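PDB 7NED: urocanate hydratase from Paenibacillus sp. Soil724D2, which catalyses the NAD+-dependent hydration of urocanate-type substrates, acting as a thiourocanate hydratase in bacterial ergothioneine catabolism. Local coordinates for residues 236-241 against 249-254; 295-300 against 330-335. One frame throughout, in Å; residues are numbered along the deposited sequence.

Contact 1. Residues 236-241 against 249-254. With NAD (nicotinamide-adenine-dinucleotide), chain C.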
# COMPACT_ATOMS: atom_id res chain seq x y z
N ASP A 236 15.46 35.08 -1.80
CA ASP A 236 16.15 36.36 -1.91
C ASP A 236 17.66 36.21 -1.78
O ASP A 236 18.41 36.85 -2.52
CB ASP A 236 15.66 37.33 -0.82
CG ASP A 236 14.16 37.60 -0.92
OD1 ASP A 236 13.53 37.90 0.13
OD2 ASP A 236 13.64 37.55 -2.04
N ILE A 237 18.13 35.38 -0.84
CA ILE A 237 19.56 35.33 -0.54
C ILE A 237 20.30 34.61 -1.64
O ILE A 237 21.38 35.04 -2.07
CB ILE A 237 19.83 34.66 0.82
CG1 ILE A 237 19.24 35.47 1.99
CG2 ILE A 237 21.38 34.41 1.00
CD1 ILE A 237 19.78 36.87 2.12
N TYR A 238 19.76 33.47 -2.11
CA TYR A 238 20.50 32.68 -3.09
C TYR A 238 20.75 33.48 -4.35
O TYR A 238 21.90 33.51 -4.82
CB TYR A 238 19.80 31.36 -3.41
CG TYR A 238 19.90 30.27 -2.37
CD1 TYR A 238 19.95 28.94 -2.76
CD2 TYR A 238 19.93 30.56 -1.00
CE1 TYR A 238 20.02 27.93 -1.83
CE2 TYR A 238 20.00 29.55 -0.07
CZ TYR A 238 20.03 28.23 -0.50
OH TYR A 238 20.08 27.22 0.43
N PRO A 239 19.77 34.17 -4.93
CA PRO A 239 20.06 34.97 -6.13
C PRO A 239 21.03 36.09 -5.85
O PRO A 239 21.80 36.45 -6.75
CB PRO A 239 18.68 35.52 -6.54
CG PRO A 239 17.69 34.59 -5.90
CD PRO A 239 18.32 34.15 -4.61
N GLU A 240 21.00 36.64 -4.64
CA GLU A 240 21.95 37.69 -4.28
C GLU A 240 23.38 37.17 -4.26
O GLU A 240 24.31 37.86 -4.70
CB GLU A 240 21.55 38.30 -2.94
CG GLU A 240 22.56 39.27 -2.36
CD GLU A 240 22.62 40.58 -3.13
OE1 GLU A 240 23.41 41.45 -2.72
OE2 GLU A 240 21.87 40.74 -4.12
N LEU A 241 23.61 35.95 -3.78
CA LEU A 241 24.96 35.40 -3.84
C LEU A 241 25.39 35.21 -5.29
O LEU A 241 26.56 35.42 -5.64
CB LEU A 241 25.03 34.09 -3.08
CG LEU A 241 24.70 34.20 -1.60
CD1 LEU A 241 24.68 32.80 -1.01
CD2 LEU A 241 25.76 35.06 -0.91
N ASP A 249 30.97 26.23 -1.91
CA ASP A 249 31.48 24.95 -2.38
C ASP A 249 30.38 23.91 -2.47
O ASP A 249 30.45 23.00 -3.31
CB ASP A 249 32.58 24.46 -1.44
CG ASP A 249 33.74 25.46 -1.37
OD1 ASP A 249 34.36 25.65 -2.45
OD2 ASP A 249 33.99 26.06 -0.30
N ILE A 250 29.37 24.06 -1.63
CA ILE A 250 28.25 23.11 -1.58
C ILE A 250 26.97 23.90 -1.38
O ILE A 250 26.94 24.86 -0.62
CB ILE A 250 28.41 22.11 -0.42
CG1 ILE A 250 29.69 21.30 -0.61
CG2 ILE A 250 27.20 21.20 -0.39
CD1 ILE A 250 30.07 20.51 0.62
N VAL A 251 25.92 23.52 -2.08
CA VAL A 251 24.66 24.23 -1.97
C VAL A 251 23.54 23.20 -1.90
O VAL A 251 23.46 22.32 -2.76
CB VAL A 251 24.43 25.18 -3.15
CG1 VAL A 251 23.06 25.88 -3.00
CG2 VAL A 251 25.62 26.20 -3.26
N THR A 252 22.67 23.34 -0.91
CA THR A 252 21.43 22.55 -0.88
C THR A 252 20.34 23.43 -0.27
O THR A 252 20.46 24.66 -0.20
CB THR A 252 21.63 21.21 -0.16
OG1 THR A 252 20.43 20.43 -0.26
CG2 THR A 252 21.98 21.36 1.31
N ASP A 253 19.23 22.79 0.12
CA ASP A 253 18.08 23.49 0.67
C ASP A 253 17.32 22.48 1.50
O ASP A 253 17.24 21.31 1.12
CB ASP A 253 17.20 24.06 -0.44
CG ASP A 253 15.92 24.71 0.11
OD1 ASP A 253 14.96 23.99 0.46
OD2 ASP A 253 15.89 25.95 0.24
N GLN A 254 16.82 22.89 2.65
CA GLN A 254 15.94 22.00 3.35
C GLN A 254 14.81 22.79 3.97
O GLN A 254 14.38 22.53 5.10
CB GLN A 254 16.69 21.15 4.35
CG GLN A 254 16.04 19.76 4.45
CD GLN A 254 16.82 18.84 5.33
OE1 GLN A 254 17.66 19.28 6.12
NE2 GLN A 254 16.66 17.54 5.09
PA NAD C . 9.78 22.36 8.90
O1A NAD C . 8.57 22.90 8.13
O2A NAD C . 9.85 22.12 10.35
O5B NAD C . 10.90 23.62 8.71
C5B NAD C . 10.93 24.17 7.45
C4B NAD C . 11.79 25.50 7.64
O4B NAD C . 11.91 26.24 6.46
C3B NAD C . 10.94 26.34 8.65
O3B NAD C . 11.73 26.77 9.68
C2B NAD C . 10.46 27.54 7.77
O2B NAD C . 10.46 28.75 8.45
C1B NAD C . 11.65 27.62 6.81
N9A NAD C . 11.34 28.24 5.52
C8A NAD C . 10.20 28.15 4.74
N7A NAD C . 10.27 28.85 3.63
C5A NAD C . 11.53 29.42 3.66
C6A NAD C . 12.21 30.29 2.78
N6A NAD C . 11.65 30.70 1.62
N1A NAD C . 13.48 30.70 3.07
C2A NAD C . 13.98 30.27 4.25
N3A NAD C . 13.46 29.46 5.19
C4A NAD C . 12.21 29.05 4.85
O3 NAD C . 10.23 21.25 7.89
PN NAD C . 11.32 20.17 8.34
O1N NAD C . 10.93 19.01 9.21
O2N NAD C . 12.63 20.90 8.54
O5D NAD C . 11.66 19.33 6.87
C5D NAD C . 12.09 20.19 5.80
C4D NAD C . 12.20 19.38 4.54
O4D NAD C . 12.93 18.19 4.77
C3D NAD C . 10.68 18.89 4.29
O3D NAD C . 10.34 18.98 2.91
C2D NAD C . 10.70 17.38 4.72
O2D NAD C . 9.91 16.54 3.98
C1D NAD C . 12.14 17.20 4.14
N1N NAD C . 12.79 15.90 4.30
C2N NAD C . 12.19 14.95 3.50
C3N NAD C . 12.69 13.65 3.43
C7N NAD C . 11.91 12.66 2.56
O7N NAD C . 12.41 11.67 2.04
N7N NAD C . 10.55 12.88 2.41
C4N NAD C . 13.83 13.38 4.20
C5N NAD C . 14.41 14.37 4.98
C6N NAD C . 13.88 15.68 5.02
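The Tyr-238 ring meets the carbonyl oxygen of Thr-252 at its edge, in the plane of the ring, while CG1 of Val-251 approaches obliquely, 3.8 Å from Tyr-238 CE1. At that edge the phenol is the donor: Tyr-238 OH lies 2.7 Å from Thr-252 O, and the C=O...OH angle of 163° puts the hydroxyl almost straight beyond the carbonyl. With CG anti to the carbonyl carbon (chi1 -76°), the tyrosine sends its ring from the helix toward the 249-254 segment. A phenylalanine here would still fill the space of the ring but would probably leave the Thr-252 carbonyl without this donor, in a buried contact. The two segments belong to a beta-alpha-beta crossover of the Rossmann-like domain, in which helix 234-243 leads from strand 226-231 to strand 250-251 of a parallel sheet. Leu-161 of strand 159-163 also packs on Tyr-238. Thr-252 itself points away from the helix, its OG1 bonded to Phe-311 O. Further along the same segment, Gln-254 reaches the nicotinamide half of NAD: its CG lies 3.5 Å from the ribose O4D, and the extended chain carries NE2 to 3.3 Å from C6N of the nicotinamide ring.

Contact 2. Residues 295-300 against 330-335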
# COMPACT_ATOMS: atom_id res chain seq x y z
N VAL A 295 12.78 30.61 -8.45
CA VAL A 295 13.90 31.55 -8.37
C VAL A 295 15.07 30.94 -7.59
O VAL A 295 16.24 31.08 -7.97
CB VAL A 295 13.44 32.86 -7.71
CG1 VAL A 295 14.64 33.69 -7.34
CG2 VAL A 295 12.51 33.62 -8.64
N GLU A 296 14.77 30.31 -6.46
CA GLU A 296 15.83 29.71 -5.66
C GLU A 296 16.56 28.63 -6.45
O GLU A 296 17.80 28.59 -6.44
CB GLU A 296 15.27 29.15 -4.35
CG GLU A 296 16.38 28.55 -3.49
CD GLU A 296 15.90 27.96 -2.17
OE1 GLU A 296 14.69 28.08 -1.79
OE2 GLU A 296 16.77 27.37 -1.52
N VAL A 297 15.83 27.76 -7.13
CA VAL A 297 16.50 26.67 -7.85
C VAL A 297 17.26 27.20 -9.07
O VAL A 297 18.30 26.65 -9.45
CB VAL A 297 15.49 25.58 -8.24
CG1 VAL A 297 16.14 24.58 -9.18
CG2 VAL A 297 14.92 24.92 -7.00
N GLU A 298 16.76 28.24 -9.72
CA GLU A 298 17.55 28.88 -10.77
C GLU A 298 18.90 29.33 -10.23
O GLU A 298 19.94 29.13 -10.85
CB GLU A 298 16.80 30.07 -11.35
CG GLU A 298 15.79 29.69 -12.40
CD GLU A 298 16.46 29.13 -13.64
OE1 GLU A 298 17.18 29.89 -14.35
OE2 GLU A 298 16.18 27.96 -13.97
N ALA A 299 18.88 29.96 -9.06
CA ALA A 299 20.13 30.34 -8.42
C ALA A 299 21.00 29.12 -8.13
O ALA A 299 22.21 29.13 -8.37
CB ALA A 299 19.83 31.14 -7.15
N MET A 300 20.40 28.05 -7.59
CA MET A 300 21.14 26.81 -7.38
C MET A 300 21.74 26.30 -8.68
O MET A 300 22.89 25.83 -8.70
CB MET A 300 20.20 25.76 -6.76
CG MET A 300 19.67 26.24 -5.41
SD MET A 300 18.55 25.05 -4.62
CE MET A 300 19.54 23.56 -4.51
N PHE A 330 16.04 19.03 -12.85
CA PHE A 330 16.58 17.73 -12.46
C PHE A 330 18.00 17.50 -12.95
O PHE A 330 18.53 16.39 -12.80
CB PHE A 330 15.62 16.63 -12.91
CG PHE A 330 14.41 16.60 -12.08
CD1 PHE A 330 14.37 15.82 -10.92
CD2 PHE A 330 13.33 17.40 -12.39
CE1 PHE A 330 13.25 15.82 -10.12
CE2 PHE A 330 12.18 17.40 -11.59
CZ PHE A 330 12.15 16.60 -10.45
N ASP A 331 18.65 18.55 -13.47
CA ASP A 331 20.11 18.54 -13.58
C ASP A 331 20.77 18.49 -12.20
O ASP A 331 21.90 18.02 -12.07
CB ASP A 331 20.59 19.77 -14.35
CG ASP A 331 20.29 19.72 -15.85
OD1 ASP A 331 19.80 18.69 -16.37
OD2 ASP A 331 20.51 20.75 -16.51
N ILE A 332 20.09 18.98 -11.18
CA ILE A 332 20.60 18.97 -9.82
C ILE A 332 20.47 17.57 -9.26
O ILE A 332 19.42 16.94 -9.38
CB ILE A 332 19.84 19.99 -8.96
CG1 ILE A 332 20.27 21.41 -9.36
CG2 ILE A 332 20.20 19.82 -7.51
CD1 ILE A 332 19.39 22.47 -8.74
N ASP A 333 21.54 17.08 -8.63
CA ASP A 333 21.59 15.74 -8.05
C ASP A 333 20.61 15.62 -6.90
O ASP A 333 20.23 16.60 -6.27
CB ASP A 333 22.98 15.40 -7.52
CG ASP A 333 23.93 15.00 -8.62
OD1 ASP A 333 24.97 15.68 -8.83
OD2 ASP A 333 23.60 14.00 -9.28
N ILE A 334 20.22 14.37 -6.62
CA ILE A 334 19.48 14.04 -5.41
C ILE A 334 20.43 13.32 -4.46
O ILE A 334 21.28 12.53 -4.89
CB ILE A 334 18.24 13.16 -5.73
CG1 ILE A 334 17.44 12.82 -4.46
CG2 ILE A 334 18.65 11.87 -6.46
CD1 ILE A 334 16.77 14.04 -3.76
N PHE A 335 20.28 13.56 -3.16
CA PHE A 335 21.28 13.05 -2.24
C PHE A 335 21.31 11.53 -2.17
O PHE A 335 22.32 10.95 -1.74
CB PHE A 335 21.03 13.61 -0.85
CG PHE A 335 19.90 12.97 -0.12
CD1 PHE A 335 18.60 13.42 -0.28
CD2 PHE A 335 20.13 11.95 0.79
CE1 PHE A 335 17.55 12.83 0.41
CE2 PHE A 335 19.08 11.39 1.50
CZ PHE A 335 17.80 11.82 1.30
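Ile-332 points its delta methyl at the helix between two residues that sit one turn apart on it, Val-297 and Met-300. Ile-332 CD1 is 3.9 Å from Val-297 CG1, and the same methyl stands 3.9 Å from Met-300 CB, so one carbon carries both touches. The side chains of Val-297 and Ile-332 cross at a slant rather than running alongside each other. In Ile-332, CG1 lies anti to the carbonyl carbon and the chain then continues nearly straight (chi2 170°), which carries CD1 to the helix surface. The methionine offers the root of its side chain, not its thioether, to the isoleucine; its chain runs extended to the sulfur and bends only at the last torsion (chi3 57°). The contact is wholly apolar, without a hydrogen bond between the segments, and buries 114 Å² in all, more than half of it on Ile-332. Val-310 of strand 309-312 touches both Met-300 and Ile-332, and Ala-321 of helix 317-323 packs on Val-297. Helix 282-305 is thereby joined to Ile-332, on the approach to the weakly bonded strand at about 333-334, which lies at one edge of the parallel sheet as counted within this chain and is bonded through Asp-333 to Asp-312.

Contacts 1 and 2 follow one another along the chain, with centres 10 Å apart, and helix 282-305 brings them together. Against helix 234-243, Ala-299 CB packs 3.7 Å from Tyr-238 CB, while Pro-239 CG meets Val-295 CG1 at 3.5 Å. The Glu-296 carboxylate connects the two more closely: its OE2 is 3.3 Å from Tyr-238 CE1 and 2.4 Å from Asp-253 OD2, two like charges brought close. Asp-253 OD1 is hydrogen-bonded to Thr-255 OG1 and Asn-315 ND2. Contact 1 lies nearer the cofactor, supplying Gln-254 to the NAD pocket, with the Asp-253 side chain about 12 Å from bound urocanate. In contact 2, the Met-300 side chain stays about 11 Å from NAD.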